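Local coordinates for putative DNA binding protein (Bacteroides thetaiotaomicron VPI-5482, PDB 3HTN) that is of unproven function but binds metal ions through histidines, forms a trimer of PCC (DUF296) domains and is putatively DNA-binding, at residues L32-K37 and V92-L96; I41-I46 and N84-M88; R131-T135 and Y145-R149. One frame throughout, in Å; residues are numbered along the deposited sequence. Where two conformers were deposited one is given.

Contacts 1 and 2 belong to the PCC domain and share its main antiparallel sheet: strands 76-88 and 91-101 are neighbours there, and Ile85 of contact 2 packs against Cys36 and Leu94 of contact 1. Contact 1 is helix-on-sheet packing, apolar with one water at its edge; contact 2, more buried, is backbone pairing that becomes watery toward Ser87. Contact 3 lies farther out, in the C-terminal hairpin, and is held largely by charge and hydrogen bonds. It is tied to contact 2 by Ile132 O to Ser87 N (2.8 Å) and by a shared sulfate, and its Arg134 packs on Tyr93 and His95 of contact 1.

Contact 1: residues L32-K37 and V92-L96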
loop_
_atom_site.group_PDB
_atom_site.type_symbol
_atom_site.label_atom_id
_atom_site.label_comp_id
_atom_site.label_asym_id
_atom_site.label_seq_id
_atom_site.Cartn_x
_atom_site.Cartn_y
_atom_site.Cartn_z
ATOM N N LEU A 32 10.076 6.499 -13.359
ATOM C CA LEU A 32 10.319 6.791 -11.935
ATOM C C LEU A 32 11.793 6.930 -11.636
ATOM O O LEU A 32 12.185 7.802 -10.843
ATOM C CB LEU A 32 9.669 5.748 -11.035
ATOM C CG LEU A 32 8.143 5.766 -11.015
ATOM C CD1 LEU A 32 7.585 4.481 -10.408
ATOM C CD2 LEU A 32 7.556 6.980 -10.257
ATOM N N ASN A 33 12.620 6.081 -12.243
ATOM C CA ASN A 33 14.072 6.201 -12.087
ATOM C C ASN A 33 14.527 7.574 -12.540
ATOM O O ASN A 33 15.210 8.290 -11.801
ATOM C CB ASN A 33 14.822 5.114 -12.881
ATOM C CG ASN A 33 14.936 3.805 -12.126
ATOM O OD1 ASN A 33 15.734 3.679 -11.200
ATOM N ND2 ASN A 33 14.162 2.820 -12.536
ATOM N N ALA A 34 14.082 7.959 -13.731
ATOM C CA ALA A 34 14.455 9.242 -14.332
ATOM C C ALA A 34 14.013 10.429 -13.463
ATOM O O ALA A 34 14.763 11.408 -13.308
ATOM C CB ALA A 34 13.854 9.350 -15.724
ATOM N N PHE A 35 12.818 10.324 -12.881
ATOM C CA PHE A 35 12.330 11.344 -11.985
ATOM C C PHE A 35 13.226 11.527 -10.765
ATOM O O PHE A 35 13.603 12.627 -10.425
ATOM C CB PHE A 35 10.921 11.006 -11.511
ATOM C CG PHE A 35 10.387 12.034 -10.604
ATOM C CD1 PHE A 35 9.930 13.209 -11.123
ATOM C CD2 PHE A 35 10.428 11.871 -9.226
ATOM C CE1 PHE A 35 9.493 14.216 -10.300
ATOM C CE2 PHE A 35 10.017 12.873 -8.407
ATOM C CZ PHE A 35 9.527 14.039 -8.943
ATOM N N CYS A 36 13.534 10.424 -10.099
ATOM C CA CYS A 36 14.371 10.454 -8.916
ATOM C C CYS A 36 15.757 10.983 -9.243
ATOM O O CYS A 36 16.347 11.726 -8.457
ATOM C CB CYS A 36 14.481 9.067 -8.284
ATOM S SG CYS A 36 12.936 8.450 -7.606
ATOM N N LYS A 37 16.278 10.582 -10.395
ATOM C CA LYS A 37 17.573 11.077 -10.836
ATOM C C LYS A 37 17.502 12.591 -11.059
ATOM O O LYS A 37 18.355 13.340 -10.568
ATOM C CB LYS A 37 18.013 10.361 -12.111
ATOM C CG LYS A 37 19.372 10.828 -12.628
ATOM C CD LYS A 37 19.887 9.985 -13.778
ATOM C CE LYS A 37 21.154 10.617 -14.374
ATOM N NZ LYS A 37 21.730 9.769 -15.455
ATOM N N VAL A 92 20.568 5.888 -8.801
ATOM C CA VAL A 92 19.310 5.662 -8.105
ATOM C C VAL A 92 19.055 4.155 -8.102
ATOM O O VAL A 92 19.270 3.482 -9.112
ATOM C CB VAL A 92 18.129 6.411 -8.799
ATOM C CG1 VAL A 92 16.765 5.920 -8.276
ATOM C CG2 VAL A 92 18.268 7.917 -8.625
ATOM N N TYR A 93 18.565 3.626 -6.973
ATOM C CA TYR A 93 18.168 2.231 -6.869
ATOM C C TYR A 93 16.718 2.206 -6.407
ATOM O O TYR A 93 16.406 2.712 -5.337
ATOM C CB TYR A 93 19.045 1.485 -5.873
ATOM C CG TYR A 93 18.782 0.005 -5.916
ATOM C CD1 TYR A 93 17.838 -0.589 -5.099
ATOM C CD2 TYR A 93 19.477 -0.807 -6.783
ATOM C CE1 TYR A 93 17.603 -1.943 -5.128
ATOM C CE2 TYR A 93 19.241 -2.188 -6.829
ATOM C CZ TYR A 93 18.301 -2.747 -5.997
ATOM O OH TYR A 93 18.051 -4.102 -6.034
ATOM N N LEU A 94 15.838 1.676 -7.252
ATOM C CA LEU A 94 14.441 1.521 -6.912
ATOM C C LEU A 94 14.146 0.062 -6.610
ATOM O O LEU A 94 14.594 -0.814 -7.318
ATOM C CB LEU A 94 13.550 1.949 -8.066
ATOM C CG LEU A 94 13.664 3.392 -8.495
ATOM C CD1 LEU A 94 12.586 3.696 -9.543
ATOM C CD2 LEU A 94 13.540 4.287 -7.302
ATOM N N HIS A 95 13.397 -0.195 -5.537
ATOM C CA HIS A 95 12.897 -1.510 -5.210
ATOM C C HIS A 95 11.389 -1.371 -5.115
ATOM O O HIS A 95 10.898 -0.766 -4.184
ATOM C CB HIS A 95 13.519 -2.008 -3.909
ATOM C CG HIS A 95 13.184 -3.419 -3.574
ATOM N ND1 HIS A 95 13.294 -3.916 -2.298
ATOM C CD2 HIS A 95 12.672 -4.425 -4.332
ATOM C CE1 HIS A 95 12.902 -5.183 -2.292
ATOM N NE2 HIS A 95 12.542 -5.522 -3.520
ATOM N N LEU A 96 10.700 -1.902 -6.119
ATOM C CA LEU A 96 9.276 -1.706 -6.295
ATOM C C LEU A 96 8.585 -3.036 -6.413
ATOM O O LEU A 96 9.018 -3.899 -7.166
ATOM C CB LEU A 96 9.017 -0.905 -7.588
ATOM C CG LEU A 96 9.758 0.425 -7.753
ATOM C CD1 LEU A 96 9.414 1.070 -9.101
ATOM C CD2 LEU A 96 9.455 1.357 -6.569
HETATM O O HOH W 1 16.811 1.475 -9.915
#
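Helix 28-39 lies against one face of the main antiparallel sheet, and this is where it meets strand 91-101: a helix-on-sheet contact, mostly apolar, in which no direct hydrogen bond crosses. The two axes come within 8.7 Å and their N-to-C directions make 137°, so helix and strand run obliquely opposed, closest at Lys37 and Val92 (CA to CA 6.3 Å). Leu32 and Cys36, one turn apart, aim their CA-to-CB bonds at the strand, and Val92, Leu94 and Leu96, every second residue of it, aim theirs at the helix. Leu32 reaches two of these: its CB is 3.9 Å from Leu94 CD1 and its CD1 4.1 Å from Leu96 CD1. Cys36 puts CB 3.9 Å from Val92 CG1 and SG 4.2 Å from Leu94 CD2. In this PCC-domain fold Tyr93 points away from the helix and His95 lies out of its reach, so the nickel ligand belongs to the other side of the strand; His95 binds nickel together with His97 and hydrogen-bonds Glu122 of the second subunit. Beside this apolar row the contact turns polar. Asn33 lays OD1 3.4 Å from Leu94 CG, while its ND2 is held within the helix by Val29 O. Water 1 joins the two elements there, donating to Asn33 OD1 (2.8 Å) and Val92 O (3.3 Å) and accepting from Leu94 N (2.8 Å). Lys37 adds only a graze, its backbone N 3.8 Å from Val92 CG2, and its extended side chain leads off toward solvent.

Contact 2: residues I41-I46 and N84-M88; sequences ILSGSI and NISSM. With SO4 (sulfate ion), chain G.
Antiparallel strands of the main sheet, 44-52 and 76-88, pair with Gly44 opposite Ile85 as the hydrogen-bonded pair (CA to CA 4.8 Å) and Ser45 opposite Asn84 as the non-hydrogen-bonded pair (4.3 Å). Gly44 N donates to Ile85 O (3.2 Å), and Ile85 N to Gly44 O (2.9 Å). Gly44 adopts phi/psi 162/-165, where a CB would jam against the preceding carbonyl and crowd Ile85 CD1. Over it goes Ile85, chi1 m, chi2 t: its CD1 sits 4.0 Å from Ile41 CG2 and 3.8 Å from Ile46 CG1, both also mt. This is the face of the PCC-domain sheet covered by helix 28-39, whose Cys36 packs on Ile85. Asn84 (chi1 p, chi2 53°) points to the other face, beside nickel ligand His95, and its ND2 bonds Glu122 of the second subunit. Ser43, Ser45, Ser86 and Ser87 are all p; Ser43 OG goes to Glu130 O and Ser86 OG to Arg134. Toward Ser87 the partner is loop 41-43, and waters bridge. Water 2 lies 2.7 Å from Ile41 O and 2.9 Å from Ser86 O; water 3 donates to Leu42 O and Ser87 OG, each at 2.7 Å. Ser87 OG donates to sulfate O4 (2.7 Å).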
loop_
_atom_site.group_PDB
_atom_site.type_symbol
_atom_site.label_atom_id
_atom_site.label_comp_id
_atom_site.label_asym_id
_atom_site.label_seq_id
_atom_site.Cartn_x
_atom_site.Cartn_y
_atom_site.Cartn_z
ATOM N N ILE A 41 17.017 12.519 -5.729
ATOM C CA ILE A 41 16.448 11.892 -4.544
ATOM C C ILE A 41 17.362 10.744 -4.129
ATOM O O ILE A 41 17.604 9.825 -4.895
ATOM C CB ILE A 41 15.039 11.392 -4.782
ATOM C CG1 ILE A 41 14.129 12.571 -5.125
ATOM C CG2 ILE A 41 14.541 10.703 -3.540
ATOM C CD1 ILE A 41 12.706 12.200 -5.467
ATOM N N LEU A 42 17.879 10.838 -2.915
ATOM C CA LEU A 42 18.839 9.863 -2.405
ATOM C C LEU A 42 18.164 8.652 -1.783
ATOM O O LEU A 42 18.687 7.540 -1.856
ATOM C CB LEU A 42 19.734 10.552 -1.370
ATOM C CG LEU A 42 20.491 11.797 -1.835
ATOM C CD1 LEU A 42 21.236 12.400 -0.669
ATOM C CD2 LEU A 42 21.426 11.407 -2.966
ATOM N N SER A 43 17.037 8.901 -1.119
ATOM C CA SER A 43 16.217 7.859 -0.536
ATOM C C SER A 43 14.813 8.398 -0.373
ATOM O O SER A 43 14.587 9.621 -0.426
ATOM C CB SER A 43 16.772 7.358 0.801
ATOM O OG SER A 43 16.635 8.337 1.812
ATOM N N GLY A 44 13.866 7.477 -0.210
ATOM C CA GLY A 44 12.476 7.870 -0.168
ATOM C C GLY A 44 11.555 6.712 -0.415
ATOM O O GLY A 44 11.962 5.566 -0.386
ATOM N N SER A 45 10.303 7.029 -0.709
ATOM C CA SER A 45 9.293 6.018 -0.960
ATOM C C SER A 45 8.497 6.381 -2.178
ATOM O O SER A 45 8.449 7.542 -2.578
ATOM C CB SER A 45 8.368 5.909 0.236
ATOM O OG SER A 45 7.629 7.100 0.363
ATOM N N ILE A 46 7.887 5.366 -2.789
ATOM C CA ILE A 46 7.040 5.558 -3.952
ATOM C C ILE A 46 5.809 4.704 -3.739
ATOM O O ILE A 46 5.926 3.555 -3.340
ATOM C CB ILE A 46 7.749 5.124 -5.269
ATOM C CG1 ILE A 46 9.051 5.889 -5.501
ATOM C CG2 ILE A 46 6.774 5.270 -6.479
ATOM C CD1 ILE A 46 9.845 5.486 -6.757
ATOM N N ASN A 84 10.545 1.565 -2.530
ATOM C CA ASN A 84 11.472 2.469 -1.895
ATOM C C ASN A 84 12.606 2.899 -2.810
ATOM O O ASN A 84 12.838 2.294 -3.851
ATOM C CB ASN A 84 11.929 1.875 -0.554
ATOM C CG ASN A 84 12.585 0.538 -0.699
ATOM O OD1 ASN A 84 13.505 0.414 -1.472
ATOM N ND2 ASN A 84 12.114 -0.476 0.053
ATOM N N ILE A 85 13.286 3.969 -2.399
ATOM C CA ILE A 85 14.339 4.585 -3.150
ATOM C C ILE A 85 15.546 4.565 -2.253
ATOM O O ILE A 85 15.454 4.816 -1.039
ATOM C CB ILE A 85 14.031 6.082 -3.461
ATOM C CG1 ILE A 85 12.683 6.233 -4.193
ATOM C CG2 ILE A 85 15.173 6.724 -4.245
ATOM C CD1 ILE A 85 12.080 7.628 -4.088
ATOM N N SER A 86 16.692 4.276 -2.862
ATOM C CA SER A 86 17.976 4.282 -2.179
ATOM C C SER A 86 19.014 4.545 -3.260
ATOM O O SER A 86 18.648 4.917 -4.381
ATOM C CB SER A 86 18.180 2.945 -1.430
ATOM O OG SER A 86 18.023 1.819 -2.273
ATOM N N SER A 87 20.299 4.373 -2.951
ATOM C CA SER A 87 21.331 4.467 -3.979
ATOM C C SER A 87 22.194 3.212 -3.986
ATOM O O SER A 87 22.341 2.527 -2.970
ATOM C CB SER A 87 22.233 5.694 -3.789
ATOM O OG SER A 87 22.857 5.651 -2.521
HETATM N N MSE A 88 22.719 2.909 -5.167
HETATM C CA MSE A 88 23.677 1.835 -5.342
HETATM C C MSE A 88 24.575 2.149 -6.535
HETATM O O MSE A 88 24.090 2.599 -7.573
HETATM C CB MSE A 88 22.924 0.529 -5.548
HETATM C CG MSE A 88 23.763 -0.686 -5.563
HETATM SE SE MSE A 88 22.693 -2.289 -5.271
HETATM C CE MSE A 88 24.169 -3.114 -4.468
HETATM S S SO4 G . 26.226 4.329 -3.674
HETATM O O1 SO4 G . 26.926 3.025 -3.840
HETATM O O2 SO4 G . 25.722 4.772 -4.999
HETATM O O3 SO4 G . 27.156 5.343 -3.179
HETATM O O4 SO4 G . 25.217 4.245 -2.617
HETATM O O HOH W 2 19.211 7.622 -5.183
HETATM O O HOH W 3 21.296 7.327 -1.015
#

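Contact 3: residues R131-T135 and Y145-R149. With SO4 (sulfate ion), chain G.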
loop_
_atom_site.group_PDB
_atom_site.type_symbol
_atom_site.label_atom_id
_atom_site.label_comp_id
_atom_site.label_asym_id
_atom_site.label_seq_id
_atom_site.Cartn_x
_atom_site.Cartn_y
_atom_site.Cartn_z
ATOM N N ARG A 131 20.892 9.884 2.741
ATOM C CA ARG A 131 21.502 8.770 2.012
ATOM C C ARG A 131 21.073 7.438 2.607
ATOM O O ARG A 131 21.049 7.292 3.819
ATOM C CB ARG A 131 23.030 8.868 2.075
ATOM C CG ARG A 131 23.818 7.639 1.596
ATOM C CD ARG A 131 25.303 7.899 1.690
ATOM N NE ARG A 131 26.088 6.728 1.291
ATOM C CZ ARG A 131 26.329 6.366 0.031
ATOM N NH1 ARG A 131 25.826 7.071 -0.977
ATOM N NH2 ARG A 131 27.083 5.296 -0.227
ATOM N N ILE A 132 20.697 6.490 1.751
ATOM C CA ILE A 132 20.503 5.078 2.150
ATOM C C ILE A 132 21.065 4.277 0.997
ATOM O O ILE A 132 20.615 4.423 -0.135
ATOM C CB ILE A 132 19.049 4.653 2.389
ATOM C CG1 ILE A 132 18.406 5.491 3.498
ATOM C CG2 ILE A 132 19.000 3.172 2.769
ATOM C CD1 ILE A 132 16.933 5.148 3.738
ATOM N N SER A 133 22.080 3.470 1.271
ATOM C CA SER A 133 22.745 2.666 0.258
ATOM C C SER A 133 22.381 1.206 0.436
ATOM O O SER A 133 21.492 0.841 1.226
ATOM C CB SER A 133 24.269 2.861 0.329
ATOM O OG SER A 133 24.971 2.240 -0.761
ATOM N N ARG A 134 23.039 0.379 -0.361
ATOM C CA ARG A 134 22.821 -1.040 -0.362
ATOM C C ARG A 134 24.088 -1.772 -0.664
ATOM O O ARG A 134 24.989 -1.243 -1.310
ATOM C CB ARG A 134 21.829 -1.390 -1.440
ATOM C CG ARG A 134 20.447 -1.014 -1.044
ATOM C CD ARG A 134 19.528 -1.581 -1.979
ATOM N NE ARG A 134 18.195 -1.064 -1.793
ATOM C CZ ARG A 134 17.202 -1.696 -1.197
ATOM N NH1 ARG A 134 17.380 -2.859 -0.657
ATOM N NH2 ARG A 134 16.007 -1.128 -1.164
ATOM N N THR A 135 24.119 -3.025 -0.234
ATOM C CA THR A 135 25.254 -3.891 -0.472
ATOM C C THR A 135 24.736 -5.221 -0.943
ATOM O O THR A 135 23.828 -5.803 -0.317
ATOM C CB THR A 135 26.056 -4.080 0.807
ATOM O OG1 THR A 135 26.620 -2.824 1.149
ATOM C CG2 THR A 135 27.180 -5.126 0.646
ATOM N N TYR A 145 19.608 -3.433 2.157
ATOM C CA TYR A 145 19.861 -2.145 2.766
ATOM C C TYR A 145 21.173 -2.161 3.556
ATOM O O TYR A 145 21.447 -3.096 4.312
ATOM C CB TYR A 145 18.724 -1.768 3.709
ATOM C CG TYR A 145 17.532 -1.057 3.148
ATOM C CD1 TYR A 145 17.652 -0.065 2.166
ATOM C CD2 TYR A 145 16.292 -1.250 3.738
ATOM C CE1 TYR A 145 16.541 0.643 1.733
ATOM C CE2 TYR A 145 15.197 -0.538 3.332
ATOM C CZ TYR A 145 15.338 0.415 2.332
ATOM O OH TYR A 145 14.287 1.188 1.923
ATOM N N ASP A 146 21.962 -1.108 3.385
ATOM C CA ASP A 146 23.206 -0.926 4.122
ATOM C C ASP A 146 23.182 0.499 4.652
ATOM O O ASP A 146 23.326 1.457 3.875
ATOM C CB ASP A 146 24.386 -1.183 3.207
ATOM C CG ASP A 146 25.697 -1.194 3.946
ATOM O OD1 ASP A 146 25.829 -0.433 4.918
ATOM O OD2 ASP A 146 26.592 -1.972 3.565
ATOM N N PHE A 147 22.934 0.634 5.954
ATOM C CA PHE A 147 22.802 1.942 6.572
ATOM C C PHE A 147 24.167 2.527 6.963
ATOM O O PHE A 147 24.237 3.660 7.411
ATOM C CB PHE A 147 21.890 1.869 7.808
ATOM C CG PHE A 147 20.479 1.333 7.524
ATOM C CD1 PHE A 147 19.696 1.855 6.495
ATOM C CD2 PHE A 147 19.953 0.312 8.296
ATOM C CE1 PHE A 147 18.409 1.360 6.250
ATOM C CE2 PHE A 147 18.678 -0.180 8.071
ATOM C CZ PHE A 147 17.897 0.339 7.043
ATOM N N GLU A 148 25.246 1.775 6.771
ATOM C CA GLU A 148 26.602 2.231 7.100
ATOM C C GLU A 148 27.379 2.839 5.951
ATOM O O GLU A 148 28.143 3.796 6.161
ATOM C CB GLU A 148 27.418 1.061 7.611
ATOM C CG GLU A 148 26.822 0.302 8.775
ATOM C CD GLU A 148 26.670 1.138 10.002
ATOM O OE1 GLU A 148 27.606 1.915 10.316
ATOM O OE2 GLU A 148 25.612 1.024 10.656
ATOM N N ARG A 149 27.247 2.279 4.753
ATOM C CA ARG A 149 28.113 2.705 3.660
ATOM C C ARG A 149 27.656 4.033 3.045
ATOM O O ARG A 149 26.538 4.530 3.219
ATOM C CB ARG A 149 28.282 1.601 2.593
ATOM C CG ARG A 149 27.137 1.426 1.660
ATOM C CD ARG A 149 27.336 0.224 0.742
ATOM N NE ARG A 149 28.258 0.451 -0.384
ATOM C CZ ARG A 149 28.775 -0.536 -1.129
ATOM N NH1 ARG A 149 28.525 -1.800 -0.864
ATOM N NH2 ARG A 149 29.607 -0.257 -2.127
ATOM O OXT ARG A 149 28.464 4.622 2.332
HETATM S S SO4 G . 26.226 4.329 -3.674
HETATM O O1 SO4 G . 26.926 3.025 -3.840
HETATM O O2 SO4 G . 25.722 4.772 -4.999
HETATM O O3 SO4 G . 27.156 5.343 -3.179
HETATM O O4 SO4 G . 25.217 4.245 -2.617
HETATM O O HOH W 4 22.324 5.501 5.592
HETATM O O HOH W 5 28.809 2.967 -1.826
HETATM O O HOH W 6 23.922 4.041 3.880
#
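The chain's C-terminus is drawn back onto the hairpin: the carboxylate of Arg149 is gripped by Arg131, with Arg131 NH2 to Arg149 OXT a 3.0 Å salt bridge and Arg131 NE to Arg149 O a 3.0 Å hydrogen bond. The same Arg131 guanidinium gives NH1 and NH2 to O3 of a sulfate, and Ser133 OG donates to sulfate O4 (2.7 Å). Arg149's side chain doubles back across the strand, its NH1 donating to Thr135 OG1 (3.0 Å), which in turn donates to Asp146 OD2 (2.6 Å). Underneath lies the beta hairpin of strands 133-137 and 142-146, with Ser133 and Asp146 paired through Asp146 N to Ser133 O at 2.9 Å. The strand ends at Asp146, whose OD1 accepts from Glu148 N (2.9 Å) and Arg149 N (3.1 Å) in an Asx turn and Asx motif. Arg134 and Tyr145 form a non-hydrogen-bonded pair; the Arg134 guanidinium stacks flat on the ring, planes at 18°, an off-centre cation-pi contact with CZ 4.2 Å from the centroid. Arg134 also forms a salt bridge to Glu122 of the second subunit, close to nickel ligand His95. Ile132 CG2 touches Tyr145 CD1 (3.6 Å) and the edge of Phe147 (CE1, 4.0 Å).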